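Local coordinates for OmpT protein (Vibrio cholerae serotype O1, PDB 6EHD) that probably acts as a non-specific diffusion porin, letting ions and small solutes cross the outer membrane through a water-filled beta barrel, at residues N43-V46 against L50-Q53; K123-A128 against W132-Y137. The protein carries 1 engineered substitution. All coordinates share one frame; numbering follows the deposited sequence.

Contact 1 (N43-V46 against L50-Q53)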
ATOM      1  N   ASN A  43     -24.994   1.179  -1.309  1.00 33.92           N
ATOM      2  CA  ASN A  43     -25.075   2.608  -0.953  1.00 37.94           C
ATOM      3  C   ASN A  43     -26.539   3.044  -0.926  1.00 42.98           C
ATOM      4  O   ASN A  43     -27.357   2.601  -1.753  1.00 41.11           O
ATOM      5  CB  ASN A  43     -24.228   3.527  -1.871  1.00 34.81           C
ATOM      6  CG  ASN A  43     -22.713   3.271  -1.676  1.00 41.40           C
ATOM      7  OD1 ASN A  43     -22.084   3.865  -0.773  1.00 38.46           O
ATOM      8  ND2 ASN A  43     -22.150   2.272  -2.413  1.00 38.70           N
ATOM      9  N   TYR A  44     -26.878   3.891   0.047  1.00 36.84           N
ATOM     10  CA  TYR A  44     -28.223   4.418   0.116  1.00 38.79           C
ATOM     11  C   TYR A  44     -28.182   5.865   0.587  1.00 38.23           C
ATOM     12  O   TYR A  44     -27.631   6.145   1.647  1.00 36.51           O
ATOM     13  CB  TYR A  44     -29.067   3.510   1.049  1.00 36.91           C
ATOM     14  CG  TYR A  44     -30.524   3.937   1.065  1.00 42.44           C
ATOM     15  CD1 TYR A  44     -31.425   3.453   0.109  1.00 49.85           C
ATOM     16  CD2 TYR A  44     -31.003   4.859   2.007  1.00 45.46           C
ATOM     17  CE1 TYR A  44     -32.771   3.877   0.100  1.00 52.52           C
ATOM     18  CE2 TYR A  44     -32.345   5.293   2.004  1.00 48.20           C
ATOM     19  CZ  TYR A  44     -33.229   4.798   1.062  1.00 55.27           C
ATOM     20  OH  TYR A  44     -34.552   5.204   1.074  1.00 54.45           O
ATOM     21  N   THR A  45     -28.777   6.765  -0.183  1.00 36.35           N
ATOM     22  CA  THR A  45     -28.867   8.176   0.139  1.00 40.22           C
ATOM     23  C   THR A  45     -30.175   8.435   0.897  1.00 40.44           C
ATOM     24  O   THR A  45     -31.269   8.170   0.394  1.00 41.72           O
ATOM     25  CB  THR A  45     -28.833   9.013  -1.185  1.00 46.76           C
ATOM     26  OG1 THR A  45     -27.584   8.815  -1.815  1.00 46.85           O
ATOM     27  CG2 THR A  45     -28.951  10.501  -0.951  1.00 47.51           C
ATOM     28  N   VAL A  46     -30.062   8.913   2.107  1.00 38.81           N
ATOM     29  CA  VAL A  46     -31.254   9.228   2.987  1.00 40.01           C
ATOM     30  C   VAL A  46     -31.754  10.607   2.579  1.00 46.86           C
ATOM     31  O   VAL A  46     -32.917  10.769   2.253  1.00 50.67           O
ATOM     32  CB  VAL A  46     -30.890   9.137   4.481  1.00 36.80           C
ATOM     33  CG1 VAL A  46     -32.074   9.530   5.409  1.00 40.70           C
ATOM     34  CG2 VAL A  46     -30.356   7.784   4.851  1.00 39.45           C
ATOM     35  N   LEU A  50     -27.053  13.138   4.179  1.00 37.45           N
ATOM     36  CA  LEU A  50     -26.744  11.872   4.881  1.00 34.69           C
ATOM     37  C   LEU A  50     -26.864  10.682   3.934  1.00 35.91           C
ATOM     38  O   LEU A  50     -27.944  10.467   3.285  1.00 33.61           O
ATOM     39  CB  LEU A  50     -27.724  11.663   6.051  1.00 34.71           C
ATOM     40  CG  LEU A  50     -27.608  10.321   6.804  1.00 33.59           C
ATOM     41  CD1 LEU A  50     -26.316  10.126   7.538  1.00 36.22           C
ATOM     42  CD2 LEU A  50     -28.734  10.120   7.822  1.00 39.78           C
ATOM     43  N   ALA A  51     -25.832   9.845   3.935  1.00 34.49           N
ATOM     44  CA  ALA A  51     -25.841   8.574   3.169  1.00 32.55           C
ATOM     45  C   ALA A  51     -25.165   7.437   3.946  1.00 31.57           C
ATOM     46  O   ALA A  51     -24.331   7.676   4.797  1.00 30.09           O
ATOM     47  CB  ALA A  51     -25.220   8.796   1.778  1.00 36.66           C
ATOM     48  N   LEU A  52     -25.556   6.190   3.688  1.00 28.49           N
ATOM     49  CA  LEU A  52     -25.062   5.011   4.369  1.00 28.21           C
ATOM     50  C   LEU A  52     -24.409   4.030   3.309  1.00 28.92           C
ATOM     51  O   LEU A  52     -24.835   4.000   2.146  1.00 34.96           O
ATOM     52  CB  LEU A  52     -26.227   4.218   5.000  1.00 31.63           C
ATOM     53  CG  LEU A  52     -27.097   5.027   5.984  1.00 34.66           C
ATOM     54  CD1 LEU A  52     -28.366   4.259   6.388  1.00 36.64           C
ATOM     55  CD2 LEU A  52     -26.281   5.370   7.207  1.00 38.14           C
ATOM     56  N   GLN A  53     -23.445   3.276   3.762  1.00 28.16           N
ATOM     57  CA  GLN A  53     -22.702   2.312   2.958  1.00 28.81           C
ATOM     58  C   GLN A  53     -22.470   1.059   3.749  1.00 30.09           C
ATOM     59  O   GLN A  53     -22.122   1.070   4.932  1.00 27.62           O
ATOM     60  CB  GLN A  53     -21.333   2.908   2.475  1.00 29.67           C
ATOM     61  CG  GLN A  53     -20.460   1.888   1.715  1.00 30.43           C
ATOM     62  CD  GLN A  53     -19.001   2.371   1.463  1.00 38.26           C
ATOM     63  OE1 GLN A  53     -18.432   3.178   2.257  1.00 33.01           O
ATOM     64  NE2 GLN A  53     -18.397   1.888   0.333  1.00 35.54           N
TER
HETATM   65  O   HOH W   1     -23.326   5.892   0.546  1.00 43.02           O
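The side chains of Asn43 and Gln53 run side by side, pointing the same way, with their amide planes 36° apart. The two amides do not bond each other. Asn43 OD1 rests against the aliphatic base of its neighbour, 3.5 Å from Gln53 CB. Asn43 CG is anti to the carbonyl carbon (chi1 -67°), which brings OD1 over to the second strand. A water donates to Asn43 OD1 at 2.7 Å and to Leu52 O at 2.9 Å, tying an amide to a backbone carbonyl. Gln53 runs out extended. Its OE1 is bonded by Lys81 and its NE2 by Asp41, which also takes a weak bond from Asn43 ND2. Both ends of the Gln53 amide are therefore fixed.

Thr45 and Ala51 share this face, with Ala51 CB 4.0 Å from Thr45 CA. The other face carries Tyr44 and Leu52. They form the hydrogen-bonded pair, with Leu52 N to Tyr44 O at 2.9 Å and the return bond from Tyr44 N to Leu52 O. Near the turn, Val46 N bonds Leu50 O at 2.9 Å. Here Val46 CB packs beside Leu50 CD2 at 4.1 Å. A mostly polar face (Asn43, Thr45, Gln53) backed by one with Tyr44 and Leu52, next to a short turn, fits the alternation of a beta hairpin in a porin barrel wall.

Contact 2 (K123-A128 against W132-Y137). With C8E ((hydroxyethyloxy)tri(ethyloxy)octane), chain B.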
ATOM      1  N   LYS A 123     -12.161   5.323  10.227  1.00 26.16           N
ATOM      2  CA  LYS A 123     -11.420   6.150   9.225  1.00 28.87           C
ATOM      3  C   LYS A 123     -12.327   7.300   8.875  1.00 28.56           C
ATOM      4  O   LYS A 123     -13.576   7.142   8.840  1.00 28.62           O
ATOM      5  CB  LYS A 123     -11.004   5.300   7.991  1.00 24.49           C
ATOM      6  CG  LYS A 123      -9.862   4.324   8.258  1.00 25.80           C
ATOM      7  CD  LYS A 123      -9.537   3.375   7.081  1.00 27.70           C
ATOM      8  CE  LYS A 123      -9.204   4.102   5.772  1.00 28.98           C
ATOM      9  NZ  LYS A 123      -9.182   3.076   4.662  1.00 26.34           N
ATOM     10  N   TYR A 124     -11.710   8.451   8.707  1.00 24.05           N
ATOM     11  CA  TYR A 124     -12.369   9.705   8.367  1.00 25.89           C
ATOM     12  C   TYR A 124     -11.891  10.297   7.031  1.00 25.77           C
ATOM     13  O   TYR A 124     -10.672  10.303   6.760  1.00 25.96           O
ATOM     14  CB  TYR A 124     -12.042  10.732   9.497  1.00 28.46           C
ATOM     15  CG  TYR A 124     -12.619  12.101   9.289  1.00 27.46           C
ATOM     16  CD1 TYR A 124     -13.994  12.360   9.476  1.00 31.05           C
ATOM     17  CD2 TYR A 124     -11.797  13.178   8.891  1.00 31.44           C
ATOM     18  CE1 TYR A 124     -14.531  13.615   9.314  1.00 33.14           C
ATOM     19  CE2 TYR A 124     -12.324  14.450   8.709  1.00 30.22           C
ATOM     20  CZ  TYR A 124     -13.682  14.685   8.938  1.00 37.27           C
ATOM     21  OH  TYR A 124     -14.200  15.958   8.679  1.00 34.13           O
ATOM     22  N   VAL A 125     -12.787  10.818   6.242  1.00 25.49           N
ATOM     23  CA  VAL A 125     -12.455  11.539   5.011  1.00 26.67           C
ATOM     24  C   VAL A 125     -13.278  12.766   4.869  1.00 31.31           C
ATOM     25  O   VAL A 125     -14.528  12.693   5.006  1.00 29.22           O
ATOM     26  CB  VAL A 125     -12.706  10.654   3.770  1.00 28.56           C
ATOM     27  CG1 VAL A 125     -12.432  11.473   2.477  1.00 34.40           C
ATOM     28  CG2 VAL A 125     -11.924   9.355   3.833  1.00 29.74           C
ATOM     29  N   TYR A 126     -12.622  13.928   4.697  1.00 26.74           N
ATOM     30  CA  TYR A 126     -13.307  15.205   4.310  1.00 30.58           C
ATOM     31  C   TYR A 126     -12.822  15.717   2.976  1.00 33.97           C
ATOM     32  O   TYR A 126     -11.577  15.830   2.819  1.00 35.88           O
ATOM     33  CB  TYR A 126     -13.064  16.222   5.404  1.00 32.46           C
ATOM     34  CG  TYR A 126     -13.776  17.517   5.065  1.00 41.74           C
ATOM     35  CD1 TYR A 126     -15.159  17.644   5.299  1.00 46.52           C
ATOM     36  CD2 TYR A 126     -13.116  18.574   4.462  1.00 48.61           C
ATOM     37  CE1 TYR A 126     -15.840  18.798   4.969  1.00 54.78           C
ATOM     38  CE2 TYR A 126     -13.799  19.737   4.115  1.00 52.06           C
ATOM     39  CZ  TYR A 126     -15.156  19.831   4.373  1.00 58.01           C
ATOM     40  OH  TYR A 126     -15.859  20.956   4.040  1.00 74.23           O
ATOM     41  N   GLU A 127     -13.695  16.013   2.021  1.00 33.93           N
ATOM     42  CA  GLU A 127     -13.327  16.644   0.721  1.00 36.99           C
ATOM     43  C   GLU A 127     -14.049  17.920   0.438  1.00 53.65           C
ATOM     44  O   GLU A 127     -15.266  17.980   0.623  1.00 46.66           O
ATOM     45  CB  GLU A 127     -13.720  15.789  -0.446  1.00 51.31           C
ATOM     46  CG  GLU A 127     -13.058  14.478  -0.626  1.00 56.39           C
ATOM     47  CD  GLU A 127     -13.637  13.772  -1.852  1.00 68.19           C
ATOM     48  OE1 GLU A 127     -14.404  12.809  -1.675  1.00 75.90           O
ATOM     49  OE2 GLU A 127     -13.336  14.180  -2.994  1.00 79.33           O
ATOM     50  N   ALA A 128     -13.323  18.896  -0.112  1.00 46.73           N
ATOM     51  CA  ALA A 128     -13.859  20.189  -0.514  1.00 49.77           C
ATOM     52  C   ALA A 128     -13.076  20.638  -1.726  1.00 63.82           C
ATOM     53  O   ALA A 128     -11.848  20.784  -1.608  1.00 60.00           O
ATOM     54  CB  ALA A 128     -13.667  21.194   0.601  1.00 52.24           C
ATOM     55  N   TRP A 132      -8.386  18.083   0.725  1.00 31.71           N
ATOM     56  CA  TRP A 132      -8.915  16.926   1.508  1.00 28.25           C
ATOM     57  C   TRP A 132      -8.120  16.667   2.743  1.00 30.42           C
ATOM     58  O   TRP A 132      -6.930  17.061   2.868  1.00 27.07           O
ATOM     59  CB  TRP A 132      -9.010  15.697   0.624  1.00 29.96           C
ATOM     60  CG  TRP A 132      -7.636  15.296  -0.084  1.00 30.75           C
ATOM     61  CD1 TRP A 132      -7.233  15.618  -1.347  1.00 34.72           C
ATOM     62  CD2 TRP A 132      -6.572  14.532   0.492  1.00 26.24           C
ATOM     63  NE1 TRP A 132      -5.979  15.053  -1.635  1.00 31.74           N
ATOM     64  CE2 TRP A 132      -5.528  14.412  -0.514  1.00 29.42           C
ATOM     65  CE3 TRP A 132      -6.365  13.980   1.718  1.00 24.20           C
ATOM     66  CZ2 TRP A 132      -4.357  13.662  -0.294  1.00 27.69           C
ATOM     67  CZ3 TRP A 132      -5.170  13.281   1.965  1.00 25.06           C
ATOM     68  CH2 TRP A 132      -4.169  13.151   0.954  1.00 25.36           C
ATOM     69  N   VAL A 133      -8.768  16.029   3.692  1.00 24.11           N
ATOM     70  CA  VAL A 133      -8.165  15.502   4.922  1.00 23.13           C
ATOM     71  C   VAL A 133      -8.582  14.074   5.083  1.00 27.09           C
ATOM     72  O   VAL A 133      -9.772  13.750   4.890  1.00 26.56           O
ATOM     73  CB  VAL A 133      -8.623  16.320   6.183  1.00 28.10           C
ATOM     74  CG1 VAL A 133      -7.975  15.788   7.422  1.00 29.19           C
ATOM     75  CG2 VAL A 133      -8.369  17.790   5.993  1.00 33.89           C
ATOM     76  N   LYS A 134      -7.627  13.193   5.457  1.00 26.47           N
ATOM     77  CA  LYS A 134      -7.914  11.779   5.705  1.00 27.07           C
ATOM     78  C   LYS A 134      -7.227  11.369   6.980  1.00 28.31           C
ATOM     79  O   LYS A 134      -6.032  11.601   7.198  1.00 27.36           O
ATOM     80  CB  LYS A 134      -7.509  10.828   4.536  1.00 24.76           C
ATOM     81  CG  LYS A 134      -8.164  11.145   3.214  1.00 25.09           C
ATOM     82  CD  LYS A 134      -7.769  10.184   2.060  1.00 28.10           C
ATOM     83  CE  LYS A 134      -8.445  10.665   0.749  1.00 34.73           C
ATOM     84  NZ  LYS A 134      -8.265   9.748  -0.420  1.00 38.40           N
ATOM     85  N   ALA A 135      -7.980  10.711   7.838  1.00 24.80           N
ATOM     86  CA  ALA A 135      -7.422  10.214   9.078  1.00 25.33           C
ATOM     87  C   ALA A 135      -7.932   8.866   9.538  1.00 24.31           C
ATOM     88  O   ALA A 135      -8.926   8.350   9.016  1.00 25.82           O
ATOM     89  CB  ALA A 135      -7.688  11.307  10.120  1.00 29.20           C
ATOM     90  N   GLY A 136      -7.188   8.208  10.415  1.00 25.47           N
ATOM     91  CA  GLY A 136      -7.618   6.929  10.948  1.00 27.47           C
ATOM     92  C   GLY A 136      -7.087   6.606  12.343  1.00 29.55           C
ATOM     93  O   GLY A 136      -6.040   7.084  12.790  1.00 27.28           O
ATOM     94  N   TYR A 137      -7.845   5.759  13.041  1.00 27.16           N
ATOM     95  CA  TYR A 137      -7.425   5.218  14.357  1.00 31.78           C
ATOM     96  C   TYR A 137      -7.790   3.750  14.477  1.00 29.30           C
ATOM     97  O   TYR A 137      -8.908   3.356  14.200  1.00 30.24           O
ATOM     98  CB  TYR A 137      -8.154   6.070  15.477  1.00 36.00           C
ATOM     99  CG  TYR A 137      -7.981   5.545  16.908  1.00 38.61           C
ATOM    100  CD1 TYR A 137      -6.842   5.859  17.674  1.00 45.73           C
ATOM    101  CD2 TYR A 137      -8.973   4.733  17.501  1.00 46.52           C
ATOM    102  CE1 TYR A 137      -6.664   5.356  18.984  1.00 46.37           C
ATOM    103  CE2 TYR A 137      -8.795   4.217  18.798  1.00 43.39           C
ATOM    104  CZ  TYR A 137      -7.676   4.541  19.532  1.00 48.79           C
ATOM    105  OH  TYR A 137      -7.562   4.020  20.792  1.00 51.33           O
TER
HETATM  106  O9  C8E B 401      -9.733   7.445   0.516  1.00 49.56           O
HETATM  107  C10 C8E B 401     -11.102   7.121   0.383  1.00 57.08           C
HETATM  108  C11 C8E B 401     -11.866   7.937  -0.646  1.00 54.70           C
HETATM  109  O12 C8E B 401     -11.347   9.261  -0.762  1.00 61.91           O
HETATM  110  C13 C8E B 401     -12.107  10.085  -1.654  1.00 58.62           C
HETATM  111  C14 C8E B 401     -11.401  11.428  -1.890  1.00 59.40           C
HETATM  112  O15 C8E B 401      -9.989  11.343  -2.231  1.00 51.56           O
HETATM  113  C16 C8E B 401      -9.479  12.641  -2.589  1.00 48.99           C
HETATM  114  C17 C8E B 401      -7.967  12.727  -2.444  1.00 56.62           C
HETATM  115  O18 C8E B 401      -7.279  11.540  -2.748  1.00 55.59           O
HETATM  116  C19 C8E B 401      -5.846  11.503  -2.689  1.00 51.80           C
HETATM  117  C20 C8E B 401      -5.335  10.726  -1.487  1.00 44.18           C
HETATM  118  O21 C8E B 401      -5.898   9.442  -1.549  1.00 48.34           O
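Lys134 starts against segment 123-128. Its CB passes Tyr124 O, and its CG lies 4.2 Å from Val125 CG2, the cross-strand neighbour on the same face. CD approaches O9 of a bound detergent, whose ether chain curls round the ammonium group. CE lies by detergent O15 and O9, and over one face of the Trp132 ring, 4.0 Å above the plane and offset toward the rim. NZ hydrogen-bonds five detergent oxygens, more than its three N-H, so some of the bonds must be shared. O21 is nearest, at 2.6 Å from Lys134 NZ; the others are O9, O12, O15 and O18. An extended chain beyond CG carries the amine that far. Oxygens spread round a cation in this way recall a crown ether, and they probably help to offset its charge.

The Trp132 ring packs against the same detergent chain. Detergent C17 sits 3.1 Å above the ring plane, on the face that also meets Lys134 CE. Trp132 CB lies 3.4 Å from Tyr126 O. CG stands between the backbone N and the carbonyl carbon (chi1 56°), which sets the direction of the ring. Glu127 closes in from the first strand, with its CD 3.2 Å from detergent C14. Its carboxylate makes no salt bridge with Lys134: OE1 remains 7.0 Å from NZ.

The other face holds Tyr124 and Tyr126, paired with Ala135 and Val133. Each pair is joined by two backbone hydrogen bonds. Tyr124 OH bonds Phe79 O, and Lys123 NZ forms a salt bridge with Asp93. In this antiparallel barrel hairpin, the face of Lys123 and Lys134 meets helix 90-94, which probably belongs to the inward-folded loop L3 that narrows general porins.

In the fold
Strand 9-24 leads into strand 30-47, whose end enters contact 1. That contact closes a tight turn into strand 50-59. The chain continues through strands 67-77 and 80-84, then through the long excursion that holds helix 90-94. It returns in strand 121-128, where contact 2 closes a second short turn into strand 131-138. The two loops follow in series and neither encloses the other. The centres of contacts 1 and 2 are 18 Å apart. The nearest atoms of contacts 1 and 2 are about 9 Å apart. Lys81, in strand 80-84, links them: its side chain bonds Gln53 and its backbone bonds Val125. By porin topology, both turns probably lie on the periplasmic side of the barrel.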